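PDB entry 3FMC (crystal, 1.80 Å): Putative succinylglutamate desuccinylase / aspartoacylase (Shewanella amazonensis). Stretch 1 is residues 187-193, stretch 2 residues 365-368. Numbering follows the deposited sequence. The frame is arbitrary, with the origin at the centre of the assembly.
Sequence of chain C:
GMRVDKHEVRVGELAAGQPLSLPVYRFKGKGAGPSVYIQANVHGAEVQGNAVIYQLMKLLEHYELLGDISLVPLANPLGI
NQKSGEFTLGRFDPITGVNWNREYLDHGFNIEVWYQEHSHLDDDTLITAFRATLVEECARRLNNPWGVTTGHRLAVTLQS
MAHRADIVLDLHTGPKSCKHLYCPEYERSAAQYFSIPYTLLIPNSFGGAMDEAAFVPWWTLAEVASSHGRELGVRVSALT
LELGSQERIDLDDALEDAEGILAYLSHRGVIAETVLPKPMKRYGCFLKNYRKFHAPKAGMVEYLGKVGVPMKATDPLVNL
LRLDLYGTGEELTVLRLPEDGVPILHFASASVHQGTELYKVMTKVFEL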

# COMPACT_ATOMS: atom_id res chain seq x y z
N GLU C 187 -31.92 21.24 -11.18
CA GLU C 187 -31.29 22.17 -12.08
C GLU C 187 -30.73 21.49 -13.30
O GLU C 187 -29.58 21.69 -13.67
CB GLU C 187 -30.20 23.02 -11.40
CG GLU C 187 -29.86 24.28 -12.22
CD GLU C 187 -28.70 25.08 -11.64
OE1 GLU C 187 -28.37 24.83 -10.48
OE2 GLU C 187 -28.11 25.94 -12.35
N ARG C 188 -31.59 20.70 -13.95
CA ARG C 188 -31.26 20.03 -15.20
C ARG C 188 -30.72 21.00 -16.27
O ARG C 188 -29.83 20.65 -17.05
CB ARG C 188 -32.50 19.30 -15.70
CG ARG C 188 -32.33 18.75 -17.08
CD ARG C 188 -33.46 17.85 -17.44
NE ARG C 188 -33.47 17.67 -18.88
CZ ARG C 188 -34.18 16.75 -19.51
NH1 ARG C 188 -34.93 15.91 -18.80
NH2 ARG C 188 -34.12 16.67 -20.84
N SER C 189 -31.17 22.25 -16.24
CA SER C 189 -30.69 23.23 -17.19
C SER C 189 -29.20 23.50 -17.13
O SER C 189 -28.61 23.93 -18.13
CB SER C 189 -31.45 24.55 -17.00
OG SER C 189 -31.23 25.08 -15.70
N ALA C 190 -28.56 23.26 -15.97
CA ALA C 190 -27.15 23.59 -15.84
C ALA C 190 -26.28 22.88 -16.87
O ALA C 190 -25.27 23.42 -17.32
CB ALA C 190 -26.63 23.30 -14.39
N ALA C 191 -26.65 21.65 -17.22
CA ALA C 191 -25.88 20.86 -18.16
C ALA C 191 -25.76 21.52 -19.53
O ALA C 191 -24.78 21.32 -20.21
CB ALA C 191 -26.49 19.42 -18.29
N GLN C 192 -26.73 22.35 -19.89
CA GLN C 192 -26.73 23.05 -21.18
C GLN C 192 -25.61 24.09 -21.30
O GLN C 192 -25.29 24.47 -22.41
CB GLN C 192 -28.08 23.74 -21.44
CG GLN C 192 -29.28 22.81 -21.50
CD GLN C 192 -29.21 21.82 -22.66
OE1 GLN C 192 -28.87 22.18 -23.78
NE2 GLN C 192 -29.54 20.57 -22.38
N TYR C 193 -24.99 24.49 -20.18
CA TYR C 193 -23.96 25.56 -20.19
C TYR C 193 -22.54 25.07 -20.16
O TYR C 193 -21.64 25.69 -20.75
CB TYR C 193 -24.27 26.56 -19.06
CG TYR C 193 -25.64 27.13 -19.22
CD1 TYR C 193 -25.90 28.15 -20.15
CD2 TYR C 193 -26.70 26.62 -18.52
CE1 TYR C 193 -27.18 28.63 -20.35
CE2 TYR C 193 -27.98 27.10 -18.70
CZ TYR C 193 -28.22 28.11 -19.61
OH TYR C 193 -29.53 28.55 -19.75
N VAL C 365 -30.12 6.31 -21.90
CA VAL C 365 -29.62 7.66 -22.17
C VAL C 365 -30.54 8.42 -23.11
O VAL C 365 -31.12 7.85 -24.04
CB VAL C 365 -28.20 7.57 -22.75
CG1 VAL C 365 -27.71 8.94 -23.21
CG2 VAL C 365 -27.23 6.93 -21.69
N PHE C 366 -30.69 9.72 -22.86
CA PHE C 366 -31.48 10.55 -23.75
C PHE C 366 -30.84 11.89 -23.95
O PHE C 366 -30.00 12.31 -23.15
CB PHE C 366 -32.86 10.73 -23.16
CG PHE C 366 -32.85 11.28 -21.81
CD1 PHE C 366 -33.01 12.66 -21.60
CD2 PHE C 366 -32.79 10.44 -20.68
CE1 PHE C 366 -33.06 13.17 -20.28
CE2 PHE C 366 -32.82 10.96 -19.36
CZ PHE C 366 -32.96 12.33 -19.18
N GLU C 367 -31.19 12.56 -25.04
CA GLU C 367 -30.63 13.88 -25.30
C GLU C 367 -31.29 14.89 -24.34
O GLU C 367 -32.51 14.87 -24.10
CB GLU C 367 -30.80 14.29 -26.77
CG GLU C 367 -30.24 15.66 -27.05
CD GLU C 367 -30.14 15.95 -28.53
OE1 GLU C 367 -30.77 15.21 -29.33
OE2 GLU C 367 -29.40 16.89 -28.89
N LEU C 368 -30.47 15.73 -23.73
CA LEU C 368 -31.01 16.68 -22.76
C LEU C 368 -31.63 17.84 -23.52
O LEU C 368 -31.13 18.20 -24.57
CB LEU C 368 -29.93 17.20 -21.79
CG LEU C 368 -29.41 16.20 -20.74
CD1 LEU C 368 -28.29 16.88 -19.99
CD2 LEU C 368 -30.49 15.67 -19.81
OXT LEU C 368 -32.60 18.42 -23.07

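The chain's own C-terminus is the anchor here: the carboxylate of Leu-368 takes a salt bridge from Arg-188, so a main-chain charge does the work usually left to an acidic side chain. NH2 of Arg-188 donates to OXT of Leu-368 at 3.2 Å with an N-H...acceptor angle of 161°, a nearly straight hydrogen bond within the ion pair. Reaching it takes an extended arm, with chi1, chi2 and chi3 all t and CA-to-CB pointing toward the other stretch.

The guanidinium is used twice. While its NH2 serves the carboxylate, one face is covered by carbon: CD2 of Leu-368 lies 3.7 Å from NE of Arg-188, and CE1 of Phe-366 lies 3.6 Å from NH1 of Arg-188. A flat cation can thus pack against apolar atoms and still bond in its plane.

Leu-368 also serves twice: besides its terminal charge, it has a CA-to-CB bond that points toward the helical-phi/psi segment, and its CD1 meets CB of Ala-191 at 3.5 Å, an apolar contact between methyl groups. The CA-to-CB bond of Gln-192 points sideways, but with chi1 and chi2 both m its end comes nearer, and NE2 lies 3.4 Å from CB of Leu-368, a packing contact. The rule is compact: one terminal residue supplies both charge and grease, and the contact buries just 260 Å².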